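Local coordinates for protein enolase from the environmental genome shotgun sequencing of the Sargasso Sea (PDB 2QGY) that is of unknown specific function but belongs to the enolase superfamily and binds magnesium, probably to act on a carboxylate substrate, at residues I20-L25 with L372-L377. Residues are numbered along the deposited sequence; the frame is centred on the assembly and turned at random. Where two conformers were deposited one is given.
Sequences ITDNHL and LSIYSL
Ile20 faces both Ile374 and Tyr375 in a classic beta bulge, where the end of strand 13-21 pairs antiparallel with the C-terminal strand 373-379, which returns to the four-stranded sheet of the N-terminal domain of this enolase-superfamily chain and is outermost there within the chain. Ile20 O marks the bulge by accepting from Ile374 N at 3.0 Å and, weakly, from Tyr375 N at 3.4 Å, while Ile20 N donates almost straight to Tyr375 O (2.9 Å, 176° at the hydrogen). The extra residue shifts the register by one, and Thr21 then pairs with Ser373 as a non-hydrogen-bonded pair. Beyond the end of strand 13-21, Asp22 N and His24 NE2 both donate to Leu372 O, at 2.9 Å and 2.8 Å. Ser373 OG and Thr21 OG1 bond elsewhere, to Leu369 O and Phe36 N.

One apolar contact flanks this ladder: CG2 of Ile20 meets CG2 of Ile374 at 4.1 Å. The Ile374 side chain also crosses that of Asp22, its CD1 methyl in van der Waals contact with the carboxylate oxygen OD2.

Leu372 holds the imidazole of His24 in two ways, and outside the two segments the ring also meets that of Phe336. Leu372 O lies in the ring plane at NE2. Over one face, offset toward the rim, Leu372 CD2 makes a CH-pi contact 4.0 Å from the His24 ring centroid, 20° off its normal.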
ATOM      1  N   ILE A  20      12.192  -5.046 -16.561  1.00 15.90           N
ATOM      2  CA  ILE A  20      11.569  -3.728 -16.425  1.00 16.78           C
ATOM      3  C   ILE A  20      11.924  -2.921 -17.665  1.00 16.68           C
ATOM      4  O   ILE A  20      13.110  -2.643 -17.919  1.00 15.30           O
ATOM      5  CB  ILE A  20      12.102  -3.002 -15.174  1.00 16.73           C
ATOM      6  CG1 ILE A  20      11.839  -3.854 -13.922  1.00 18.02           C
ATOM      7  CG2 ILE A  20      11.541  -1.551 -15.111  1.00 16.44           C
ATOM      8  CD1 ILE A  20      12.355  -3.200 -12.620  1.00 17.76           C
ATOM      9  N   THR A  21      10.921  -2.577 -18.467  1.00 17.59           N
ATOM     10  CA  THR A  21      11.206  -1.876 -19.711  1.00 18.40           C
ATOM     11  C   THR A  21      11.644  -0.423 -19.434  1.00 19.21           C
ATOM     12  O   THR A  21      11.223   0.192 -18.455  1.00 19.34           O
ATOM     13  CB  THR A  21      10.043  -1.954 -20.737  1.00 18.75           C
ATOM     14  OG1 THR A  21       8.850  -1.341 -20.199  1.00 20.35           O
ATOM     15  CG2 THR A  21       9.737  -3.429 -21.070  1.00 18.66           C
ATOM     16  N   ASP A  22      12.502   0.120 -20.294  1.00 19.44           N
ATOM     17  CA  ASP A  22      12.829   1.539 -20.201  1.00 20.52           C
ATOM     18  C   ASP A  22      11.637   2.323 -20.719  1.00 19.87           C
ATOM     19  O   ASP A  22      10.759   1.770 -21.370  1.00 19.99           O
ATOM     20  CB  ASP A  22      14.049   1.873 -21.067  1.00 20.36           C
ATOM     21  CG  ASP A  22      14.834   3.077 -20.537  1.00 22.43           C
ATOM     22  OD1 ASP A  22      14.358   3.788 -19.615  1.00 23.19           O
ATOM     23  OD2 ASP A  22      15.945   3.287 -21.054  1.00 26.87           O
ATOM     24  N   ASN A  23      11.600   3.624 -20.445  1.00 19.84           N
ATOM     25  CA  ASN A  23      10.654   4.470 -21.123  1.00 20.19           C
ATOM     26  C   ASN A  23      11.055   4.543 -22.587  1.00 20.27           C
ATOM     27  O   ASN A  23      12.238   4.616 -22.909  1.00 21.15           O
ATOM     28  CB  ASN A  23      10.660   5.884 -20.516  1.00 19.42           C
ATOM     29  CG  ASN A  23      10.401   5.870 -19.022  1.00 21.53           C
ATOM     30  OD1 ASN A  23      11.324   6.020 -18.214  1.00 22.38           O
ATOM     31  ND2 ASN A  23       9.136   5.697 -18.644  1.00 22.05           N
ATOM     32  N   HIS A  24      10.064   4.519 -23.450  1.00 20.23           N
ATOM     33  CA  HIS A  24      10.260   4.610 -24.892  1.00 22.05           C
ATOM     34  C   HIS A  24       9.227   5.591 -25.443  1.00 21.66           C
ATOM     35  O   HIS A  24       8.313   5.981 -24.717  1.00 22.37           O
ATOM     36  CB  HIS A  24      10.176   3.206 -25.506  1.00 22.55           C
ATOM     37  CG  HIS A  24      11.316   2.307 -25.094  1.00 26.40           C
ATOM     38  ND1 HIS A  24      12.600   2.461 -25.585  1.00 29.47           N
ATOM     39  CD2 HIS A  24      11.367   1.246 -24.245  1.00 27.81           C
ATOM     40  CE1 HIS A  24      13.387   1.537 -25.059  1.00 26.84           C
ATOM     41  NE2 HIS A  24      12.663   0.791 -24.240  1.00 29.97           N
ATOM     42  N   LEU A  25       9.363   6.028 -26.686  1.00 20.20           N
ATOM     43  CA  LEU A  25       8.315   6.871 -27.266  1.00 20.58           C
ATOM     44  C   LEU A  25       7.186   5.941 -27.681  1.00 20.48           C
ATOM     45  O   LEU A  25       7.435   4.870 -28.224  1.00 19.95           O
ATOM     46  CB  LEU A  25       8.816   7.666 -28.474  1.00 20.24           C
ATOM     47  CG  LEU A  25       9.722   8.839 -28.141  1.00 21.19           C
ATOM     48  CD1 LEU A  25      10.183   9.478 -29.451  1.00 18.19           C
ATOM     49  CD2 LEU A  25       8.949   9.858 -27.299  1.00 21.02           C
ATOM     50  N   LEU A 372      14.727  -3.743 -25.000  1.00 21.08           N
ATOM     51  CA  LEU A 372      13.890  -2.618 -24.583  1.00 21.07           C
ATOM     52  C   LEU A 372      13.940  -2.374 -23.080  1.00 20.73           C
ATOM     53  O   LEU A 372      13.293  -1.439 -22.594  1.00 22.00           O
ATOM     54  CB  LEU A 372      12.441  -2.899 -25.003  1.00 19.86           C
ATOM     55  CG  LEU A 372      12.132  -2.967 -26.498  1.00 20.39           C
ATOM     56  CD1 LEU A 372      10.712  -3.477 -26.730  1.00 18.82           C
ATOM     57  CD2 LEU A 372      12.327  -1.600 -27.180  1.00 20.84           C
ATOM     58  N   SER A 373      14.699  -3.199 -22.352  1.00 20.83           N
ATOM     59  CA  SER A 373      14.697  -3.152 -20.887  1.00 20.42           C
ATOM     60  C   SER A 373      15.889  -2.434 -20.290  1.00 22.16           C
ATOM     61  O   SER A 373      17.011  -2.495 -20.830  1.00 21.50           O
ATOM     62  CB  SER A 373      14.574  -4.574 -20.312  1.00 20.59           C
ATOM     63  OG  SER A 373      13.308  -5.117 -20.698  1.00 19.38           O
ATOM     64  N   ILE A 374      15.612  -1.733 -19.191  1.00 22.21           N
ATOM     65  CA  ILE A 374      16.586  -0.992 -18.401  1.00 24.17           C
ATOM     66  C   ILE A 374      17.117  -1.885 -17.263  1.00 25.00           C
ATOM     67  O   ILE A 374      18.226  -1.677 -16.759  1.00 23.90           O
ATOM     68  CB  ILE A 374      15.949   0.346 -17.853  1.00 23.76           C
ATOM     69  CG1 ILE A 374      17.007   1.299 -17.269  1.00 27.59           C
ATOM     70  CG2 ILE A 374      14.857   0.103 -16.833  1.00 25.44           C
ATOM     71  CD1 ILE A 374      17.966   1.815 -18.325  1.00 30.78           C
ATOM     72  N   TYR A 375      16.335  -2.893 -16.872  1.00 25.77           N
ATOM     73  CA  TYR A 375      16.701  -3.779 -15.766  0.50 27.04           C
ATOM     74  C   TYR A 375      16.114  -5.154 -16.007  1.00 27.44           C
ATOM     75  O   TYR A 375      15.066  -5.301 -16.643  1.00 26.00           O
ATOM     76  CB  TYR A 375      16.229  -3.220 -14.410  0.50 28.23           C
ATOM     77  CG  TYR A 375      16.783  -1.848 -14.081  0.50 29.79           C
ATOM     78  CD1 TYR A 375      18.165  -1.608 -14.081  0.50 30.51           C
ATOM     79  CD2 TYR A 375      15.929  -0.782 -13.774  0.50 31.12           C
ATOM     80  CE1 TYR A 375      18.680  -0.344 -13.807  0.50 30.76           C
ATOM     81  CE2 TYR A 375      16.440   0.488 -13.492  0.50 31.61           C
ATOM     82  CZ  TYR A 375      17.813   0.694 -13.512  0.50 30.52           C
ATOM     83  OH  TYR A 375      18.322   1.943 -13.232  0.50 32.43           O
ATOM     84  N   SER A 376      16.809  -6.172 -15.530  1.00 28.14           N
ATOM     85  CA  SER A 376      16.288  -7.520 -15.647  1.00 30.24           C
ATOM     86  C   SER A 376      16.873  -8.417 -14.552  1.00 31.79           C
ATOM     87  O   SER A 376      17.934  -8.135 -13.978  1.00 30.75           O
ATOM     88  CB  SER A 376      16.492  -8.100 -17.059  1.00 30.62           C
ATOM     89  OG  SER A 376      17.860  -8.342 -17.345  1.00 32.27           O
ATOM     90  N   LEU A 377      16.144  -9.466 -14.232  1.00 33.09           N
ATOM     91  CA  LEU A 377      16.522 -10.343 -13.150  1.00 36.18           C
ATOM     92  C   LEU A 377      16.283 -11.736 -13.668  1.00 37.23           C
ATOM     93  O   LEU A 377      15.285 -11.975 -14.343  1.00 36.21           O
ATOM     94  CB  LEU A 377      15.611 -10.046 -11.960  1.00 36.20           C
ATOM     95  CG  LEU A 377      15.954 -10.218 -10.494  1.00 38.41           C
ATOM     96  CD1 LEU A 377      17.451  -9.991 -10.183  1.00 40.89           C
ATOM     97  CD2 LEU A 377      15.049  -9.228  -9.707  1.00 37.90           C
TER